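PDB 3STO: serine protease inhibitor from Schistosoma haematobium, which probably acts as a serpin, inhibiting serine-type proteases through the mobile reactive loop characteristic of that family. Local coordinates for residues 252-257 with 386-391; 42-47 with 392-397; 128-133 with 329-334. All coordinates share one frame; numbering follows the deposited sequence.

Interaction 1: 252-257 with 386-391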
ATOM      1  N   ARG A 252       4.705 -10.358  13.240  1.00 20.96           N
ATOM      2  CA  ARG A 252       5.279  -9.055  12.937  1.00 22.04           C
ATOM      3  C   ARG A 252       4.182  -8.122  12.322  1.00 22.52           C
ATOM      4  O   ARG A 252       4.200  -6.903  12.463  1.00 18.47           O
ATOM      5  CB  ARG A 252       6.459  -9.239  11.967  1.00 18.61           C
ATOM      6  CG  ARG A 252       6.706  -8.020  11.103  1.00 21.18           C
ATOM      7  CD  ARG A 252       8.002  -8.117  10.348  1.00 18.65           C
ATOM      8  NE  ARG A 252       8.313  -6.848   9.693  1.00 20.33           N
ATOM      9  CZ  ARG A 252       9.350  -6.670   8.882  1.00 23.10           C
ATOM     10  NH1 ARG A 252      10.166  -7.682   8.619  1.00 21.30           N
ATOM     11  NH2 ARG A 252       9.568  -5.485   8.332  1.00 25.85           N
ATOM     12  N   PHE A 253       3.233  -8.725  11.627  1.00 16.63           N
ATOM     13  CA  PHE A 253       2.151  -8.000  11.008  1.00 22.90           C
ATOM     14  C   PHE A 253       0.851  -8.175  11.801  1.00 31.17           C
ATOM     15  O   PHE A 253       0.547  -9.266  12.297  1.00 21.46           O
ATOM     16  CB  PHE A 253       1.985  -8.481   9.562  1.00 16.75           C
ATOM     17  CG  PHE A 253       3.238  -8.328   8.753  1.00 20.31           C
ATOM     18  CD1 PHE A 253       3.692  -7.050   8.395  1.00 17.03           C
ATOM     19  CD2 PHE A 253       3.984  -9.447   8.364  1.00 15.42           C
ATOM     20  CE1 PHE A 253       4.875  -6.895   7.661  1.00 22.08           C
ATOM     21  CE2 PHE A 253       5.132  -9.296   7.641  1.00 16.51           C
ATOM     22  CZ  PHE A 253       5.594  -8.012   7.302  1.00 18.79           C
ATOM     23  N   THR A 254       0.099  -7.080  11.921  1.00 30.18           N
ATOM     24  CA  THR A 254      -1.191  -7.098  12.602  1.00 22.02           C
ATOM     25  C   THR A 254      -2.220  -6.263  11.846  1.00 22.34           C
ATOM     26  O   THR A 254      -1.865  -5.333  11.121  1.00 21.07           O
ATOM     27  CB  THR A 254      -1.052  -6.633  14.061  1.00 21.97           C
ATOM     28  OG1 THR A 254      -2.298  -6.791  14.711  1.00 39.12           O
ATOM     29  CG2 THR A 254      -0.623  -5.179  14.161  1.00 17.71           C
ATOM     30  N   PHE A 255      -3.488  -6.641  11.962  1.00 18.45           N
ATOM     31  CA  PHE A 255      -4.561  -5.901  11.327  1.00 15.25           C
ATOM     32  C   PHE A 255      -5.158  -4.960  12.340  1.00 14.44           C
ATOM     33  O   PHE A 255      -5.701  -5.414  13.329  1.00 18.68           O
ATOM     34  CB  PHE A 255      -5.622  -6.858  10.832  1.00 19.75           C
ATOM     35  CG  PHE A 255      -6.695  -6.212  10.024  1.00 10.76           C
ATOM     36  CD1 PHE A 255      -6.402  -5.635   8.780  1.00 17.09           C
ATOM     37  CD2 PHE A 255      -8.014  -6.271  10.447  1.00 12.90           C
ATOM     38  CE1 PHE A 255      -7.426  -5.061   7.975  1.00 15.45           C
ATOM     39  CE2 PHE A 255      -9.047  -5.700   9.669  1.00 16.96           C
ATOM     40  CZ  PHE A 255      -8.734  -5.093   8.424  1.00 23.11           C
ATOM     41  N   VAL A 256      -5.007  -3.658  12.114  1.00 13.86           N
ATOM     42  CA  VAL A 256      -5.457  -2.635  13.036  1.00 14.87           C
ATOM     43  C   VAL A 256      -6.765  -2.036  12.522  1.00 21.81           C
ATOM     44  O   VAL A 256      -6.814  -1.577  11.389  1.00 16.68           O
ATOM     45  CB  VAL A 256      -4.377  -1.563  13.218  1.00 17.03           C
ATOM     46  CG1 VAL A 256      -4.897  -0.381  14.084  1.00 12.84           C
ATOM     47  CG2 VAL A 256      -3.106  -2.206  13.833  1.00 15.29           C
ATOM     48  N   ILE A 257      -7.826  -2.094  13.341  1.00 15.87           N
ATOM     49  CA  ILE A 257      -9.112  -1.484  13.008  1.00 11.70           C
ATOM     50  C   ILE A 257      -9.329  -0.265  13.857  1.00 14.38           C
ATOM     51  O   ILE A 257      -9.106  -0.279  15.065  1.00 16.04           O
ATOM     52  CB  ILE A 257     -10.286  -2.456  13.155  1.00 19.11           C
ATOM     53  CG1 ILE A 257      -9.940  -3.798  12.478  1.00 18.10           C
ATOM     54  CG2 ILE A 257     -11.609  -1.851  12.602  1.00 13.30           C
ATOM     55  CD1 ILE A 257     -10.613  -4.988  13.160  1.00 20.25           C
ATOM     56  N   TYR A 386      -0.415  -3.317   9.845  1.00 15.35           N
ATOM     57  CA  TYR A 386       0.604  -2.560  10.551  1.00 18.14           C
ATOM     58  C   TYR A 386       1.840  -3.442  10.706  1.00 16.93           C
ATOM     59  O   TYR A 386       1.721  -4.624  11.036  1.00 13.08           O
ATOM     60  CB  TYR A 386       0.062  -2.131  11.927  1.00 16.49           C
ATOM     61  CG  TYR A 386       1.040  -1.416  12.836  1.00 17.04           C
ATOM     62  CD1 TYR A 386       1.455  -0.121  12.566  1.00 16.54           C
ATOM     63  CD2 TYR A 386       1.549  -2.041  13.972  1.00 21.76           C
ATOM     64  CE1 TYR A 386       2.341   0.542  13.395  1.00 20.60           C
ATOM     65  CE2 TYR A 386       2.444  -1.388  14.812  1.00 23.32           C
ATOM     66  CZ  TYR A 386       2.846  -0.088  14.510  1.00 33.25           C
ATOM     67  OH  TYR A 386       3.730   0.588  15.337  1.00 26.72           O
ATOM     68  N   ASP A 387       3.017  -2.858  10.456  1.00 19.13           N
ATOM     69  CA  ASP A 387       4.300  -3.566  10.566  1.00 15.50           C
ATOM     70  C   ASP A 387       4.995  -3.253  11.894  1.00 19.63           C
ATOM     71  O   ASP A 387       5.358  -2.106  12.155  1.00 18.02           O
ATOM     72  CB  ASP A 387       5.190  -3.202   9.391  1.00 17.62           C
ATOM     73  CG  ASP A 387       6.476  -4.022   9.348  1.00 28.61           C
ATOM     74  OD1 ASP A 387       7.054  -4.362  10.414  1.00 27.41           O
ATOM     75  OD2 ASP A 387       6.918  -4.309   8.223  1.00 22.57           O
ATOM     76  N   GLN A 388       5.184  -4.271  12.738  1.00 18.84           N
ATOM     77  CA  GLN A 388       5.585  -4.025  14.131  1.00 21.72           C
ATOM     78  C   GLN A 388       7.061  -3.789  14.253  1.00 19.34           C
ATOM     79  O   GLN A 388       7.544  -3.276  15.257  1.00 27.55           O
ATOM     80  CB  GLN A 388       5.139  -5.150  15.074  1.00 20.24           C
ATOM     81  CG  GLN A 388       3.658  -5.405  15.005  1.00 17.37           C
ATOM     82  CD  GLN A 388       3.008  -5.456  16.363  1.00 30.16           C
ATOM     83  OE1 GLN A 388       3.082  -4.503  17.165  1.00 34.15           O
ATOM     84  NE2 GLN A 388       2.369  -6.574  16.643  1.00 33.47           N
ATOM     85  N   GLN A 389       7.782  -4.144  13.207  1.00 18.04           N
ATOM     86  CA  GLN A 389       9.203  -3.881  13.184  1.00 20.94           C
ATOM     87  C   GLN A 389       9.487  -2.479  12.621  1.00 29.56           C
ATOM     88  O   GLN A 389      10.145  -1.656  13.264  1.00 28.87           O
ATOM     89  CB  GLN A 389       9.894  -4.981  12.396  1.00 23.55           C
ATOM     90  CG  GLN A 389      11.386  -4.884  12.406  1.00 34.29           C
ATOM     91  CD  GLN A 389      11.970  -6.003  11.644  1.00 38.91           C
ATOM     92  OE1 GLN A 389      11.621  -7.177  11.893  1.00 33.72           O
ATOM     93  NE2 GLN A 389      12.819  -5.674  10.653  1.00 35.62           N
ATOM     94  N   LEU A 390       8.938  -2.187  11.445  1.00 30.15           N
ATOM     95  CA  LEU A 390       9.051  -0.853  10.881  1.00 17.44           C
ATOM     96  C   LEU A 390       8.238   0.185  11.651  1.00 28.01           C
ATOM     97  O   LEU A 390       8.390   1.371  11.419  1.00 30.88           O
ATOM     98  CB  LEU A 390       8.617  -0.866   9.429  1.00 17.81           C
ATOM     99  CG  LEU A 390       9.355  -1.854   8.523  1.00 27.57           C
ATOM    100  CD1 LEU A 390       8.828  -1.726   7.106  1.00 32.19           C
ATOM    101  CD2 LEU A 390      10.856  -1.630   8.551  1.00 27.98           C
ATOM    102  N   THR A 391       7.388  -0.272  12.576  1.00 22.81           N
ATOM    103  CA  THR A 391       6.401   0.578  13.260  1.00 25.20           C
ATOM    104  C   THR A 391       5.653   1.552  12.335  1.00 21.79           C
ATOM    105  O   THR A 391       5.548   2.752  12.613  1.00 28.15           O
ATOM    106  CB  THR A 391       6.978   1.322  14.491  1.00 25.65           C
ATOM    107  OG1 THR A 391       8.080   2.134  14.079  1.00 32.35           O
ATOM    108  CG2 THR A 391       7.455   0.333  15.525  1.00 23.53           C
TER
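Over one face of the Arg252 guanidinium lies the side-chain amide of Gln389, its OE1 3.5 Å above the guanidinium plane and offset toward the rim; the two planes are only 23° apart, so they stack. At the edge of the same guanidinium sits the carboxylate of Asp387, turned 59° from it. One face of the Phe253 ring carries CG of Arg252 over its centre, while Phe253 CE1 lies 3.3 Å from Asp387 OD2. The Tyr386 ring is met at its edge by Thr254 CG2, 3.8 Å from CD2.

Arg252 grips Asp387 side-on, a salt bridge in which NE reaches OD1 at 2.9 Å and NH2 reaches OD2 at 2.9 Å, the latter on the syn lone pair. The arginine chain is extended from CG, which lies over the Phe253 ring, to NE, which it brings to OD1. Glu103 forms a second salt bridge at NH1, and Ser99 bonds NH2.

The backbones form an antiparallel pair in the serpin B sheet, between strands 253-260 and 381-387. Phe253 and Asp387 are a non-hydrogen-bonded pair; Thr254 and Tyr386 are a hydrogen-bonded one, with Tyr386 N 2.8 Å from Thr254 O. Beyond the last bridge Gln388 N still bonds Arg252 O, at 2.8 Å, as the chain begins to turn.

Asp387 also bonds within that turn. Its CG is anti to the backbone N (chi1 -173°), and OD1 accepts from Gln389 N, an Asx turn, and from Leu390 N, 3.1 Å away above the carboxylate plane. Three N-H groups thus converge on OD1, a concentration of donors that would be expected to favour the ionised carboxylate. On the Tyr386 side, Val256 CG2 packs against CB of the tyrosine, while Thr254 OG1 bonds Ser245.

Interaction 2: 42-47 with 392-397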
ATOM      1  N   CYS A  42      -0.883   1.241  -0.548  1.00 33.21           N
ATOM      2  CA  CYS A  42       0.385   0.782   0.027  1.00 26.30           C
ATOM      3  C   CYS A  42       1.591   1.706  -0.259  1.00 20.87           C
ATOM      4  O   CYS A  42       2.229   1.630  -1.315  1.00 22.70           O
ATOM      5  CB  CYS A  42       0.690  -0.628  -0.452  1.00 32.04           C
ATOM      6  SG  CYS A  42       2.454  -0.952  -0.227  1.00 56.30           S
ATOM      7  N   PRO A  43       1.918   2.571   0.695  1.00 24.28           N
ATOM      8  CA  PRO A  43       2.893   3.659   0.486  1.00 27.38           C
ATOM      9  C   PRO A  43       4.315   3.224   0.164  1.00 27.94           C
ATOM     10  O   PRO A  43       5.036   3.994  -0.493  1.00 29.97           O
ATOM     11  CB  PRO A  43       2.876   4.414   1.820  1.00 25.82           C
ATOM     12  CG  PRO A  43       1.628   3.976   2.492  1.00 24.57           C
ATOM     13  CD  PRO A  43       1.309   2.611   2.032  1.00 22.27           C
ATOM     14  N   LEU A  44       4.723   2.034   0.607  1.00 26.92           N
ATOM     15  CA  LEU A  44       6.107   1.583   0.363  1.00 33.53           C
ATOM     16  C   LEU A  44       6.307   1.103  -1.079  1.00 27.20           C
ATOM     17  O   LEU A  44       7.400   1.127  -1.614  1.00 25.47           O
ATOM     18  CB  LEU A  44       6.546   0.495   1.367  1.00 26.81           C
ATOM     19  CG  LEU A  44       6.617   0.896   2.842  1.00 36.95           C
ATOM     20  CD1 LEU A  44       7.186  -0.243   3.670  1.00 42.27           C
ATOM     21  CD2 LEU A  44       7.443   2.149   3.057  1.00 34.97           C
ATOM     22  N   GLY A  45       5.239   0.640  -1.693  1.00 21.76           N
ATOM     23  CA  GLY A  45       5.292   0.270  -3.079  1.00 27.64           C
ATOM     24  C   GLY A  45       5.498   1.473  -3.973  1.00 26.87           C
ATOM     25  O   GLY A  45       6.120   1.343  -5.016  1.00 23.01           O
ATOM     26  N   ILE A  46       4.973   2.634  -3.572  1.00 23.25           N
ATOM     27  CA  ILE A  46       5.206   3.875  -4.312  1.00 23.80           C
ATOM     28  C   ILE A  46       6.670   4.235  -4.157  1.00 22.80           C
ATOM     29  O   ILE A  46       7.321   4.598  -5.123  1.00 29.92           O
ATOM     30  CB  ILE A  46       4.392   5.088  -3.769  1.00 34.49           C
ATOM     31  CG1 ILE A  46       2.972   4.701  -3.346  1.00 32.61           C
ATOM     32  CG2 ILE A  46       4.377   6.225  -4.778  1.00 35.31           C
ATOM     33  CD1 ILE A  46       2.144   4.080  -4.447  1.00 32.77           C
ATOM     34  N   LEU A  47       7.185   4.113  -2.931  1.00 25.71           N
ATOM     35  CA  LEU A  47       8.608   4.349  -2.640  1.00 28.15           C
ATOM     36  C   LEU A  47       9.571   3.450  -3.434  1.00 30.03           C
ATOM     37  O   LEU A  47      10.541   3.937  -3.986  1.00 24.88           O
ATOM     38  CB  LEU A  47       8.882   4.229  -1.137  1.00 30.35           C
ATOM     39  CG  LEU A  47      10.273   4.631  -0.638  1.00 22.66           C
ATOM     40  CD1 LEU A  47      10.194   5.244   0.734  1.00 25.40           C
ATOM     41  CD2 LEU A  47      11.208   3.441  -0.625  1.00 26.61           C
HETATM   42  N   MSE A 392       5.114   1.023  11.251  1.00 13.09           N
HETATM   43  CA  MSE A 392       4.346   1.848  10.354  1.00 26.75           C
HETATM   44  C   MSE A 392       3.360   0.982   9.597  1.00 23.66           C
HETATM   45  O   MSE A 392       3.496  -0.229   9.538  1.00 16.03           O
HETATM   46  CB  MSE A 392       5.265   2.554   9.368  1.00 19.12           C
HETATM   47  CG  MSE A 392       5.795   1.618   8.298  1.00 38.61           C
HETATM   48 SE   MSE A 392       7.240   2.402   7.174  1.00 67.64          SE
HETATM   49  CE  MSE A 392       6.337   4.079   6.653  1.00 35.02           C
ATOM     50  N   PRO A 393       2.335   1.605   9.026  1.00 23.25           N
ATOM     51  CA  PRO A 393       1.443   0.782   8.211  1.00 15.40           C
ATOM     52  C   PRO A 393       2.032   0.549   6.832  1.00 19.29           C
ATOM     53  O   PRO A 393       2.597   1.441   6.195  1.00 26.24           O
ATOM     54  CB  PRO A 393       0.178   1.640   8.113  1.00 22.02           C
ATOM     55  CG  PRO A 393       0.702   3.066   8.191  1.00 21.04           C
ATOM     56  CD  PRO A 393       1.861   2.997   9.174  1.00 21.25           C
ATOM     57  N   ILE A 394       1.920  -0.676   6.370  1.00 16.79           N
ATOM     58  CA  ILE A 394       2.299  -0.943   5.010  1.00 24.79           C
ATOM     59  C   ILE A 394       1.085  -0.982   4.083  1.00 22.59           C
ATOM     60  O   ILE A 394       1.224  -1.011   2.874  1.00 26.14           O
ATOM     61  CB  ILE A 394       3.140  -2.219   4.901  1.00 29.02           C
ATOM     62  CG1 ILE A 394       2.355  -3.418   5.387  1.00 20.53           C
ATOM     63  CG2 ILE A 394       4.474  -2.065   5.690  1.00 21.58           C
ATOM     64  CD1 ILE A 394       2.990  -4.696   4.937  1.00 34.63           C
HETATM   65  N   MSE A 395      -0.105  -0.963   4.664  1.00 21.47           N
HETATM   66  CA  MSE A 395      -1.340  -0.865   3.902  1.00 19.09           C
HETATM   67  C   MSE A 395      -2.271   0.017   4.758  1.00 22.45           C
HETATM   68  O   MSE A 395      -2.384  -0.170   5.972  1.00 19.29           O
HETATM   69  CB  MSE A 395      -1.886  -2.260   3.617  1.00 20.89           C
HETATM   70  CG  MSE A 395      -3.145  -2.367   2.764  1.00 32.44           C
HETATM   71 SE   MSE A 395      -4.875  -1.855   3.557  1.00101.36          SE
HETATM   72  CE  MSE A 395      -5.144  -2.908   5.200  1.00 27.46           C
ATOM     73  N   ALA A 396      -2.871   1.020   4.122  1.00 16.49           N
ATOM     74  CA  ALA A 396      -3.825   1.933   4.744  1.00 11.75           C
ATOM     75  C   ALA A 396      -5.124   1.902   3.926  1.00 15.75           C
ATOM     76  O   ALA A 396      -5.108   1.876   2.701  1.00 17.70           O
ATOM     77  CB  ALA A 396      -3.250   3.387   4.826  1.00 12.68           C
ATOM     78  N   ALA A 397      -6.243   1.866   4.617  1.00 15.41           N
ATOM     79  CA  ALA A 397      -7.527   1.668   3.986  1.00 16.33           C
ATOM     80  C   ALA A 397      -8.630   2.375   4.752  1.00 16.79           C
ATOM     81  O   ALA A 397      -8.631   2.431   5.978  1.00 18.42           O
ATOM     82  CB  ALA A 397      -7.858   0.170   3.855  1.00  7.54           C
TER
HETATM   83  O   HOH W   1       3.499  -0.384   1.999  1.00 36.45           O
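The N-terminal turn of helix 43-55 packs on strand 392-399 in a buried contact near the centre of the chain, joining Cys42, Pro43 and Leu44 to Met392 and Ile394. In serpin terms this is the beginning of helix B meeting a strand of the B sheet. The strand turns a corner at Ile394, and Ile394 and Met395 both face Ile385 of strand 381-387, a classic beta bulge.

Much of the contact gathers round one carbonyl. Ile394 O has Cys42 SG at 3.3 Å and Pro43 CD at 3.7 Å, and Cys42 CA adds a CA-H...O contact at 3.5 Å. Cys42 occupies the N-cap position. Its SG, anti to the backbone N (chi1 161°), accepts from Gly45 N at 3.5 Å and caps the first turn, while the cysteine's own carbonyl oxygen accepts from Gln342 on strand 339-348.

Beside this carbonyl the side chain of Leu44 offers one methyl to each partner. CD1 meets Ile394 CG2 at 3.8 Å, and CD2 meets SE of Met392, a selenomethionine, at 4.1 Å. The Ile394 branch that does the touching is anti to its carbonyl carbon, whereas CG1 occupies the crowded position between N and C (chi1 61°). His19 and Thr23 of helix 18-30 pack on Met392.

A water 3.0 Å from Leu44 N accepts from that amide; its oxygen lies only 2.5 Å from Ile394 O, too short for a bridge to that carbonyl to be more than doubtful. Chemically, then, apolar packing by Leu44 accompanies a backbone carbonyl set close to the helix start, where two amides of the first turn find acceptors other than a backbone oxygen of the strand: the Cys42 sulfur for Gly45 N and the water for Leu44 N.

Interaction 3: 128-133 with 329-334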
ATOM      1  N   GLU A 128      15.693   2.597 -27.186  1.00 49.67           N
ATOM      2  CA  GLU A 128      16.907   1.841 -26.926  1.00 53.11           C
ATOM      3  C   GLU A 128      17.219   1.915 -25.438  1.00 50.67           C
ATOM      4  O   GLU A 128      17.055   2.962 -24.825  1.00 52.47           O
ATOM      5  CB  GLU A 128      18.077   2.416 -27.738  1.00 63.74           C
ATOM      6  CG  GLU A 128      19.450   1.835 -27.347  1.00 65.00           C
ATOM      7  CD  GLU A 128      20.608   2.374 -28.193  1.00 85.07           C
ATOM      8  OE1 GLU A 128      20.370   3.169 -29.133  1.00 92.96           O
ATOM      9  OE2 GLU A 128      21.768   2.000 -27.914  1.00 81.75           O
ATOM     10  N   VAL A 129      17.709   0.823 -24.866  1.00 36.26           N
ATOM     11  CA  VAL A 129      17.773   0.712 -23.431  1.00 26.94           C
ATOM     12  C   VAL A 129      19.191   0.457 -22.965  1.00 39.80           C
ATOM     13  O   VAL A 129      19.764  -0.584 -23.254  1.00 42.59           O
ATOM     14  CB  VAL A 129      16.831  -0.424 -22.944  1.00 43.63           C
ATOM     15  CG1 VAL A 129      16.975  -0.679 -21.429  1.00 33.70           C
ATOM     16  CG2 VAL A 129      15.379  -0.115 -23.338  1.00 34.23           C
ATOM     17  N   GLU A 130      19.757   1.417 -22.233  1.00 51.16           N
ATOM     18  CA  GLU A 130      21.140   1.309 -21.789  1.00 45.44           C
ATOM     19  C   GLU A 130      21.341  -0.059 -21.157  1.00 42.73           C
ATOM     20  O   GLU A 130      20.518  -0.504 -20.372  1.00 53.47           O
ATOM     21  CB  GLU A 130      21.497   2.417 -20.785  1.00 41.00           C
ATOM     22  CG  GLU A 130      21.252   3.856 -21.247  1.00 37.45           C
ATOM     23  CD  GLU A 130      22.109   4.232 -22.428  1.00 63.45           C
ATOM     24  OE1 GLU A 130      22.895   3.372 -22.865  1.00 78.16           O
ATOM     25  OE2 GLU A 130      22.007   5.378 -22.928  1.00 63.05           O
ATOM     26  N   ARG A 131      22.440  -0.717 -21.502  1.00 56.13           N
ATOM     27  CA  ARG A 131      22.833  -1.984 -20.890  1.00 52.70           C
ATOM     28  C   ARG A 131      22.988  -1.921 -19.360  1.00 47.37           C
ATOM     29  O   ARG A 131      22.641  -2.873 -18.657  1.00 49.21           O
ATOM     30  CB  ARG A 131      24.144  -2.481 -21.516  1.00 66.09           C
ATOM     31  N   ARG A 132      23.522  -0.819 -18.839  1.00 43.60           N
ATOM     32  CA  ARG A 132      23.712  -0.714 -17.389  1.00 46.72           C
ATOM     33  C   ARG A 132      22.367  -0.699 -16.641  1.00 58.72           C
ATOM     34  O   ARG A 132      22.251  -1.216 -15.524  1.00 56.80           O
ATOM     35  CB  ARG A 132      24.512   0.532 -17.029  1.00 35.81           C
ATOM     36  CG  ARG A 132      25.665   0.834 -17.991  1.00 64.73           C
ATOM     37  N   PHE A 133      21.356  -0.100 -17.264  1.00 41.35           N
ATOM     38  CA  PHE A 133      20.044  -0.010 -16.652  1.00 52.63           C
ATOM     39  C   PHE A 133      19.395  -1.380 -16.681  1.00 53.45           C
ATOM     40  O   PHE A 133      18.963  -1.901 -15.638  1.00 40.81           O
ATOM     41  CB  PHE A 133      19.160   0.983 -17.410  1.00 43.34           C
ATOM     42  CG  PHE A 133      17.764   1.088 -16.871  1.00 27.17           C
ATOM     43  CD1 PHE A 133      17.527   1.688 -15.633  1.00 24.39           C
ATOM     44  CD2 PHE A 133      16.690   0.600 -17.603  1.00 31.91           C
ATOM     45  CE1 PHE A 133      16.247   1.801 -15.127  1.00 29.05           C
ATOM     46  CE2 PHE A 133      15.382   0.704 -17.106  1.00 41.04           C
ATOM     47  CZ  PHE A 133      15.158   1.310 -15.862  1.00 32.90           C
ATOM     48  N   ILE A 329      18.389   5.544 -18.738  1.00 20.75           N
ATOM     49  CA  ILE A 329      17.601   4.444 -19.295  1.00 33.51           C
ATOM     50  C   ILE A 329      17.720   4.344 -20.825  1.00 43.10           C
ATOM     51  O   ILE A 329      17.794   3.247 -21.386  1.00 32.68           O
ATOM     52  CB  ILE A 329      16.096   4.612 -18.963  1.00 35.55           C
ATOM     53  CG1 ILE A 329      15.850   4.555 -17.452  1.00 24.82           C
ATOM     54  CG2 ILE A 329      15.258   3.572 -19.706  1.00 24.82           C
ATOM     55  CD1 ILE A 329      14.399   4.900 -17.063  1.00 17.47           C
ATOM     56  N   THR A 330      17.732   5.501 -21.487  1.00 44.98           N
ATOM     57  CA  THR A 330      17.758   5.562 -22.941  1.00 43.31           C
ATOM     58  C   THR A 330      18.495   6.806 -23.471  1.00 41.71           C
ATOM     59  O   THR A 330      18.375   7.907 -22.915  1.00 32.85           O
ATOM     60  CB  THR A 330      16.317   5.556 -23.503  1.00 39.54           C
ATOM     61  OG1 THR A 330      16.338   5.554 -24.944  1.00 39.78           O
ATOM     62  CG2 THR A 330      15.587   6.779 -23.038  1.00 39.04           C
ATOM     63  N   PRO A 331      19.267   6.639 -24.554  1.00 40.87           N
ATOM     64  CA  PRO A 331      19.832   7.815 -25.228  1.00 33.05           C
ATOM     65  C   PRO A 331      18.719   8.551 -25.961  1.00 50.96           C
ATOM     66  O   PRO A 331      18.809   9.764 -26.176  1.00 43.94           O
ATOM     67  CB  PRO A 331      20.804   7.206 -26.230  1.00 33.92           C
ATOM     68  CG  PRO A 331      20.292   5.851 -26.480  1.00 43.09           C
ATOM     69  CD  PRO A 331      19.706   5.382 -25.179  1.00 48.29           C
ATOM     70  N   ASN A 332      17.663   7.824 -26.327  1.00 45.92           N
ATOM     71  CA  ASN A 332      16.537   8.445 -27.018  1.00 46.46           C
ATOM     72  C   ASN A 332      15.848   9.447 -26.093  1.00 48.37           C
ATOM     73  O   ASN A 332      15.303   9.080 -25.044  1.00 63.33           O
ATOM     74  CB  ASN A 332      15.553   7.392 -27.552  1.00 49.11           C
ATOM     75  CG  ASN A 332      16.243   6.296 -28.368  1.00 62.98           C
ATOM     76  OD1 ASN A 332      15.819   5.131 -28.370  1.00 52.04           O
ATOM     77  ND2 ASN A 332      17.321   6.666 -29.061  1.00 55.89           N
ATOM     78  N   PRO A 333      15.890  10.730 -26.457  1.00 58.88           N
ATOM     79  CA  PRO A 333      15.296  11.709 -25.545  1.00 60.91           C
ATOM     80  C   PRO A 333      13.772  11.668 -25.672  1.00 62.70           C
ATOM     81  O   PRO A 333      13.229  10.942 -26.528  1.00 53.54           O
ATOM     82  CB  PRO A 333      15.875  13.039 -26.042  1.00 62.63           C
ATOM     83  CG  PRO A 333      16.044  12.820 -27.507  1.00 54.61           C
ATOM     84  CD  PRO A 333      16.402  11.354 -27.690  1.00 61.94           C
ATOM     85  N   ASN A 334      13.093  12.426 -24.819  1.00 48.59           N
ATOM     86  CA  ASN A 334      11.637  12.379 -24.772  1.00 56.22           C
ATOM     87  C   ASN A 334      11.037  11.171 -24.047  1.00 45.90           C
ATOM     88  O   ASN A 334       9.824  11.063 -23.989  1.00 47.88           O
ATOM     89  CB  ASN A 334      11.034  12.456 -26.178  1.00 59.14           C
ATOM     90  CG  ASN A 334      11.354  13.750 -26.876  1.00 78.32           C
ATOM     91  OD1 ASN A 334      11.427  14.814 -26.247  1.00 77.27           O
ATOM     92  ND2 ASN A 334      11.554  13.675 -28.190  1.00 84.87           N
TER
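Ile329 packs over one face of the Phe133 ring: CG1 stands over its centre, 3.6 Å from the centroid and only 10° off the ring normal, a CH-pi contact. The two side chains cross obliquely, with CG2 of the isoleucine toward CD2 and CE2 and its CD1 toward CZ. Phe133 CG is anti to its backbone N (chi1 178°), which sends the ring toward the loop.

The other pairs meet differently. Glu130 and Pro331 slide past each other in opposite directions, leaving Glu130 OE2 3.2 Å from Pro331 CD; Glu128, fully extended, crosses the same proline at about a right angle, with Glu128 OE1 3.8 Å from Pro331 CG. The proline thus meets two acidic side chains.

Hydrogen bonds also join the two segments. Glu130 N bonds Ile329 O at 2.8 Å, approaching from above the carbonyl plane. Thr330 OG1 donates to Glu128 O at 2.7 Å and accepts from Asn332 N, an ST turn. Asn332 OD1 in turn receives Glu128 N in a nearly straight bond of 2.8 Å.

Glu130 is the N-cap residue of helix 131-138, so the 329-334 loop, which leads toward strand 339-348, lies against the turn leading into that helix, which corresponds to helix E of the serpin fold. Leu145 of strand 143-148 packs against both Val129 and Phe133, and Ser56, just beyond helix 43-55, also touches the Phe133 side chain.

Interactions 1 and 2 are neighbours, their centres 11 Å apart, and share the hairpin of strands 381-387 and 392-399. Asp387 N probably bonds Met392 O, and Ile394 CD1 packs on Phe253 CE1, so the two contacts are continuous. Interaction 3 stands apart, about 39 Å from interaction 1 and 30 Å from interaction 2 between centres, on the other side of the chain's centre from interaction 1. Along the chain the order is 42-47, 128-133, 252-257, 329-334, 386-391, 392-397: interactions 1 and 3 interleave, and interaction 2 spans both. The C-terminal hairpin meets strand 253-260 in interaction 1 and the start of helix 43-55 in interaction 2, while interaction 3 is a separate contact far from it.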